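Local coordinates for protein acetyl-CoA acetyltransferase A (Ascaris suum, PDB 6BJA) that probably catalyses the reversible thiolytic cleavage and Claisen condensation of acyl-CoA thioesters as a thiolase of lipid metabolism, and binds coenzyme A, at residues A[320-325]-A[379-384]; A[252-257]-A[353-358]. All coordinates share one frame; numbering follows the deposited sequence.

Interaction 1: A[320-325]-A[379-384]; sequences WEINEA and VAAICN
Asn323 and Ile382 lie side by side just beyond the end of strand 319-322, where the chain leaves its parallel neighbour 377-384. From CB, which meets Ile382 CG1 at 3.6 Å, the Asn323 side chain runs with CG anti to the backbone N (chi1 -171°); CG passes alongside Ile382 CD1, and OD1, still beside that methyl, accepts a hydrogen bond from a water at 3.0 Å. The same water donates to Cys383 O, and a second water joins Asn323 O to Cys383 N, so that two waters join the loop after strand 319-322 to strand 377-384. Both waters grip the backbone of Cys383, a predicted proton acceptor. Before that point the backbones bond directly: Glu321 N donates to Val379 O (2.9 Å), Ala381 N to Glu321 O (2.8 Å) and Asn323 N to Ala381 O (3.1 Å), Glu321 thus bonding through both its N and its O, as in regular parallel pairing. At the other end the Trp320 indole runs beside Val379, its CE3 3.6 Å from Val379 CB. Ile322 bends its CD1 over the carbonyl of Ala381, the methyl lying 3.6 Å from Ala381 O. Trp320, Ile322, Val379 and Ala381 share one face of the sheet, packed against helices 298-310 and 327-337, while Glu321 and Ala380 on the other meet helix 357-371.

Interaction 2: A[252-257]-A[353-358]; sequences NASTIN and LGHPLG. With COA (coenzyme A), chain C.
Asn257 OD1 accepts two hydrogen bonds, one from each side of the contact. Thr255 OG1 donates from within its own segment at 2.7 Å, in the carbonyl plane and on a lone pair, whereas His355 N reaches Asn257 OD1 at 2.9 Å from 52° above that plane. Together they fix the carboxamide, whose ND2 also bonds to Ala22 O, against the backbone turn at Gly354. Packing is close there: Gly354 CA lies 3.1 Å from Asn257 OD1, and a CB here would collide with Asn257 CG. Pro356 CB rests on the backbone carbonyl of Asn257, 3.5 Å from Asn257 O. A water donating to Thr255 O and His355 O adds a bridge. The imidazole, its CG anti to the backbone N (chi1 -176°), presents its CD2 edge to Ser254, with OG near the ring plane at 3.5 Å, and to the pantetheine arm, C2P lying 3.7 Å from His355 CD2. That approach of the hydroxyl is packing; its hydrogen-bond partner is Ala325 O. Leu357 CD2 covers one ring face toward the rim, and ND1 bonds to Ser360 OG. N4P of coenzyme A donates to Ser254 O at 3.1 Å, and Lys232 NZ also bonds to the ligand. With its backbone held by Asn257 and its ring by Ser360, His355, a predicted proton acceptor, sits beside the thiol end of coenzyme A, consistent with thiolase acyl transfer.

How the interactions relate
The centres of the two contacts lie 13 Å apart, and their segments alternate along the chain: 252-257, 320-325, 353-358, 379-384. Interaction 1 pairs strand 319-322, at one edge of its sheet within this chain, with strand 377-384; interaction 2 sets the loop leading into strand 257-267 against the turn 354-356 before helix 357-371, which directly precedes strand 377-384. They touch where Ser254 OG lies 2.7 Å from Ala325 O, probably a hydrogen bond, and where Asn323 OD1 packs against His355 CE1. The N-terminal thiolase family region supplies Ser254, which with His355 lines the coenzyme A pocket; His355 and the nearby Cys383, predicted proton acceptors about 7 Å apart between side chains, both come from the C-terminal region.

Interaction 1: A[320-325]-A[379-384]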
loop_
_atom_site.group_PDB
_atom_site.type_symbol
_atom_site.label_atom_id
_atom_site.label_comp_id
_atom_site.label_asym_id
_atom_site.label_seq_id
_atom_site.Cartn_x
_atom_site.Cartn_y
_atom_site.Cartn_z
ATOM N N TRP A 320 -40.659 20.721 4.983
ATOM C CA TRP A 320 -39.794 20.166 3.953
ATOM C C TRP A 320 -38.470 19.781 4.553
ATOM O O TRP A 320 -37.940 20.504 5.395
ATOM C CB TRP A 320 -39.547 21.181 2.830
ATOM C CG TRP A 320 -40.767 21.673 2.184
ATOM C CD1 TRP A 320 -41.563 22.689 2.621
ATOM C CD2 TRP A 320 -41.341 21.209 0.959
ATOM N NE1 TRP A 320 -42.611 22.871 1.755
ATOM C CE2 TRP A 320 -42.507 21.970 0.734
ATOM C CE3 TRP A 320 -41.002 20.198 0.054
ATOM C CZ2 TRP A 320 -43.313 21.771 -0.391
ATOM C CZ3 TRP A 320 -41.804 20.005 -1.051
ATOM C CH2 TRP A 320 -42.956 20.771 -1.251
ATOM N N GLU A 321 -37.930 18.641 4.099
ATOM C CA GLU A 321 -36.527 18.323 4.297
ATOM C C GLU A 321 -35.881 18.201 2.932
ATOM O O GLU A 321 -36.284 17.334 2.140
ATOM C CB GLU A 321 -36.323 17.021 5.073
ATOM C CG GLU A 321 -36.587 17.122 6.552
ATOM C CD GLU A 321 -35.506 17.865 7.327
ATOM O OE1 GLU A 321 -34.306 17.647 7.074
ATOM O OE2 GLU A 321 -35.853 18.648 8.230
ATOM N N ILE A 322 -34.895 19.046 2.668
ATOM C CA ILE A 322 -34.082 18.937 1.447
ATOM C C ILE A 322 -32.665 18.677 1.895
ATOM O O ILE A 322 -32.081 19.459 2.629
ATOM C CB ILE A 322 -34.146 20.211 0.526
ATOM C CG1 ILE A 322 -33.162 20.108 -0.637
ATOM C CG2 ILE A 322 -33.855 21.496 1.301
ATOM C CD1 ILE A 322 -33.458 18.982 -1.585
ATOM N N ASN A 323 -32.103 17.533 1.516
ATOM C CA ASN A 323 -30.791 17.217 2.042
ATOM C C ASN A 323 -29.772 18.222 1.525
ATOM O O ASN A 323 -29.689 18.482 0.317
ATOM C CB ASN A 323 -30.359 15.789 1.694
ATOM C CG ASN A 323 -29.082 15.385 2.421
ATOM O OD1 ASN A 323 -28.082 14.995 1.805
ATOM N ND2 ASN A 323 -29.107 15.491 3.721
ATOM N N GLU A 324 -28.992 18.767 2.449
ATOM C CA GLU A 324 -28.063 19.862 2.132
ATOM C C GLU A 324 -26.699 19.334 1.731
ATOM O O GLU A 324 -25.734 19.485 2.480
ATOM C CB GLU A 324 -27.903 20.817 3.320
ATOM C CG GLU A 324 -29.192 21.411 3.777
ATOM C CD GLU A 324 -29.032 22.345 4.963
ATOM O OE1 GLU A 324 -27.976 22.321 5.650
ATOM O OE2 GLU A 324 -30.009 23.062 5.225
ATOM N N ALA A 325 -26.605 18.733 0.547
ATOM C CA ALA A 325 -25.309 18.328 0.049
ATOM C C ALA A 325 -24.394 19.544 0.063
ATOM O O ALA A 325 -23.238 19.465 0.471
ATOM C CB ALA A 325 -25.430 17.745 -1.332
ATOM N N VAL A 379 -42.673 16.614 3.053
ATOM C CA VAL A 379 -41.915 16.063 1.936
ATOM C C VAL A 379 -40.432 16.043 2.263
ATOM O O VAL A 379 -39.875 17.041 2.720
ATOM C CB VAL A 379 -42.136 16.860 0.634
ATOM C CG1 VAL A 379 -41.241 16.318 -0.508
ATOM C CG2 VAL A 379 -43.571 16.776 0.227
ATOM N N ALA A 380 -39.800 14.890 2.048
ATOM C CA ALA A 380 -38.357 14.777 2.146
ATOM C C ALA A 380 -37.817 14.483 0.757
ATOM O O ALA A 380 -38.336 13.607 0.066
ATOM C CB ALA A 380 -37.952 13.693 3.133
ATOM N N ALA A 381 -36.784 15.227 0.370
ATOM C CA ALA A 381 -36.175 15.094 -0.954
ATOM C C ALA A 381 -34.661 15.117 -0.872
ATOM O O ALA A 381 -34.080 15.803 -0.039
ATOM C CB ALA A 381 -36.656 16.176 -1.850
ATOM N N ILE A 382 -34.016 14.324 -1.736
ATOM C CA ILE A 382 -32.562 14.197 -1.706
ATOM C C ILE A 382 -32.024 13.946 -3.116
ATOM O O ILE A 382 -32.620 13.187 -3.867
ATOM C CB ILE A 382 -32.135 13.067 -0.730
ATOM C CG1 ILE A 382 -30.631 12.989 -0.560
ATOM C CG2 ILE A 382 -32.756 11.729 -1.126
ATOM C CD1 ILE A 382 -30.262 12.222 0.759
ATOM N N CYS A 383 -30.954 14.669 -3.475
ATOM C CA CYS A 383 -30.258 14.463 -4.736
ATOM C C CYS A 383 -29.090 13.511 -4.552
ATOM O O CYS A 383 -28.640 13.252 -3.427
ATOM C CB CYS A 383 -29.753 15.792 -5.314
ATOM S SG CYS A 383 -28.397 16.579 -4.397
ATOM N N ASN A 384 -28.589 12.980 -5.656
ATOM C CA ASN A 384 -27.379 12.182 -5.580
ATOM C C ASN A 384 -26.493 12.361 -6.764
ATOM O O ASN A 384 -26.945 12.704 -7.851
ATOM C CB ASN A 384 -27.690 10.682 -5.351
ATOM C CG ASN A 384 -28.535 10.033 -6.436
ATOM O OD1 ASN A 384 -29.746 9.860 -6.283
ATOM N ND2 ASN A 384 -27.884 9.576 -7.490
HETATM O O HOH W 1 -27.674 14.696 -1.121
HETATM O O HOH W 2 -29.917 16.573 -1.552
#

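Interaction 2: A[252-257]-A[353-358]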
loop_
_atom_site.group_PDB
_atom_site.type_symbol
_atom_site.label_atom_id
_atom_site.label_comp_id
_atom_site.label_asym_id
_atom_site.label_seq_id
_atom_site.Cartn_x
_atom_site.Cartn_y
_atom_site.Cartn_z
ATOM N N ASN A 252 -19.613 26.066 3.454
ATOM C CA ASN A 252 -20.987 26.066 2.937
ATOM C C ASN A 252 -21.271 24.789 2.152
ATOM O O ASN A 252 -22.292 24.683 1.481
ATOM C CB ASN A 252 -21.297 27.342 2.119
ATOM C CG ASN A 252 -20.408 27.537 0.918
ATOM O OD1 ASN A 252 -20.084 26.593 0.226
ATOM N ND2 ASN A 252 -20.062 28.813 0.620
ATOM N N ALA A 253 -20.361 23.815 2.268
ATOM C CA ALA A 253 -20.594 22.456 1.750
ATOM C C ALA A 253 -20.774 21.532 2.919
ATOM O O ALA A 253 -20.226 21.786 3.968
ATOM C CB ALA A 253 -19.446 21.976 0.917
ATOM N N SER A 254 -21.487 20.438 2.718
ATOM C CA SER A 254 -21.551 19.432 3.764
ATOM C C SER A 254 -20.189 18.767 3.946
ATOM O O SER A 254 -19.287 18.876 3.120
ATOM C CB SER A 254 -22.626 18.379 3.480
ATOM O OG SER A 254 -22.343 17.646 2.317
ATOM N N THR A 255 -20.066 18.102 5.089
ATOM C CA THR A 255 -18.835 17.474 5.534
ATOM C C THR A 255 -18.942 15.962 5.342
ATOM O O THR A 255 -19.977 15.465 4.910
ATOM C CB THR A 255 -18.590 17.791 7.028
ATOM O OG1 THR A 255 -19.798 17.557 7.758
ATOM C CG2 THR A 255 -18.198 19.246 7.198
ATOM N N ILE A 256 -17.865 15.252 5.646
ATOM C CA ILE A 256 -17.909 13.784 5.663
ATOM C C ILE A 256 -18.077 13.310 7.117
ATOM O O ILE A 256 -17.552 13.911 8.067
ATOM C CB ILE A 256 -16.680 13.156 4.968
ATOM C CG1 ILE A 256 -15.372 13.413 5.687
ATOM C CG2 ILE A 256 -16.580 13.677 3.510
ATOM C CD1 ILE A 256 -14.178 12.691 5.004
ATOM N N ASN A 257 -18.887 12.265 7.285
ATOM C CA ASN A 257 -19.433 11.922 8.587
ATOM C C ASN A 257 -19.782 10.449 8.732
ATOM O O ASN A 257 -19.879 9.717 7.736
ATOM C CB ASN A 257 -20.690 12.754 8.851
ATOM C CG ASN A 257 -20.397 14.241 8.929
ATOM O OD1 ASN A 257 -20.468 14.961 7.927
ATOM N ND2 ASN A 257 -20.049 14.709 10.123
ATOM N N LEU A 353 -25.332 19.433 10.197
ATOM C CA LEU A 353 -25.510 18.166 10.937
ATOM C C LEU A 353 -24.582 17.057 10.432
ATOM O O LEU A 353 -24.349 16.096 11.158
ATOM C CB LEU A 353 -26.957 17.676 10.839
ATOM C CG LEU A 353 -28.034 18.596 11.419
ATOM C CD1 LEU A 353 -29.452 18.101 11.149
ATOM C CD2 LEU A 353 -27.837 18.741 12.906
ATOM N N GLY A 354 -24.066 17.198 9.221
ATOM C CA GLY A 354 -23.196 16.178 8.641
ATOM C C GLY A 354 -23.925 15.316 7.637
ATOM O O GLY A 354 -25.148 15.292 7.597
ATOM N N HIS A 355 -23.162 14.614 6.801
ATOM C CA HIS A 355 -23.739 13.908 5.666
ATOM C C HIS A 355 -23.095 12.533 5.486
ATOM O O HIS A 355 -22.278 12.357 4.584
ATOM C CB HIS A 355 -23.568 14.763 4.403
ATOM C CG HIS A 355 -24.204 14.210 3.167
ATOM N ND1 HIS A 355 -25.114 13.175 3.162
ATOM C CD2 HIS A 355 -24.002 14.542 1.871
ATOM C CE1 HIS A 355 -25.479 12.924 1.913
ATOM N NE2 HIS A 355 -24.820 13.743 1.117
ATOM N N PRO A 356 -23.460 11.565 6.349
ATOM C CA PRO A 356 -23.019 10.187 6.132
ATOM C C PRO A 356 -23.773 9.634 4.927
ATOM O O PRO A 356 -24.951 9.315 5.061
ATOM C CB PRO A 356 -23.390 9.475 7.430
ATOM C CG PRO A 356 -24.073 10.476 8.267
ATOM C CD PRO A 356 -24.436 11.636 7.442
ATOM N N LEU A 357 -23.097 9.521 3.788
ATOM C CA LEU A 357 -23.781 9.365 2.503
ATOM C C LEU A 357 -24.927 8.372 2.515
ATOM O O LEU A 357 -26.056 8.733 2.232
ATOM C CB LEU A 357 -22.790 8.948 1.405
ATOM C CG LEU A 357 -21.628 9.906 1.141
ATOM C CD1 LEU A 357 -20.831 9.377 -0.029
ATOM C CD2 LEU A 357 -22.088 11.328 0.856
ATOM N N GLY A 358 -24.643 7.109 2.834
ATOM C CA GLY A 358 -25.653 6.073 2.761
ATOM C C GLY A 358 -26.793 6.237 3.756
ATOM O O GLY A 358 -27.880 5.708 3.546
HETATM N N1A COA C . -16.745 27.219 9.689
HETATM C C2A COA C . -15.572 27.870 9.583
HETATM N N3A COA C . -14.483 27.349 9.000
HETATM C C4A COA C . -14.503 26.110 8.468
HETATM C C5A COA C . -15.745 25.332 8.531
HETATM C C6A COA C . -16.905 25.972 9.190
HETATM N N6A COA C . -18.092 25.342 9.293
HETATM N N7A COA C . -15.480 24.152 7.933
HETATM C C8A COA C . -14.183 24.178 7.526
HETATM N N9A COA C . -13.603 25.361 7.846
HETATM C C1B COA C . -12.203 25.802 7.601
HETATM C C2B COA C . -11.263 24.995 8.480
HETATM O O2B COA C . -10.902 25.708 9.666
HETATM C C3B COA C . -10.037 24.732 7.633
HETATM O O3B COA C . -8.936 25.461 8.192
HETATM P P3B COA C . -8.107 26.652 7.507
HETATM O O7A COA C . -9.085 27.661 6.953
HETATM O O8A COA C . -7.257 27.305 8.574
HETATM O O9A COA C . -7.240 26.102 6.401
HETATM C C4B COA C . -10.469 25.049 6.199
HETATM O O4B COA C . -11.783 25.613 6.245
HETATM C C5B COA C . -10.558 23.766 5.395
HETATM O O5B COA C . -11.602 23.003 5.993
HETATM P P1A COA C . -11.408 21.504 6.557
HETATM O O1A COA C . -10.214 21.379 7.473
HETATM O O2A COA C . -12.659 21.046 7.274
HETATM O O3A COA C . -11.138 20.567 5.297
HETATM P P2A COA C . -10.427 19.145 5.518
HETATM O O4A COA C . -8.994 19.342 5.963
HETATM O O5A COA C . -11.197 18.295 6.508
HETATM O O6A COA C . -10.485 18.479 4.066
HETATM C CBP COA C . -12.101 17.058 3.094
HETATM C CCP COA C . -11.733 18.497 3.384
HETATM C CDP COA C . -11.001 16.476 2.236
HETATM C CEP COA C . -12.136 16.210 4.370
HETATM C CAP COA C . -13.388 17.013 2.250
HETATM O OAP COA C . -13.560 15.668 1.780
HETATM C C9P COA C . -14.626 17.481 2.987
HETATM O O9P COA C . -14.647 17.588 4.203
HETATM N N8P COA C . -15.729 17.780 2.295
HETATM C C7P COA C . -15.859 17.720 0.854
HETATM C C6P COA C . -17.109 18.472 0.422
HETATM C C5P COA C . -18.099 17.473 -0.112
HETATM O O5P COA C . -18.184 17.250 -1.317
HETATM N N4P COA C . -18.823 16.839 0.801
HETATM C C3P COA C . -19.738 15.783 0.409
HETATM C C2P COA C . -21.174 16.221 0.249
HETATM S S1P COA C . -21.858 15.530 -1.270
HETATM O O HOH W 3 -20.361 13.480 2.904
#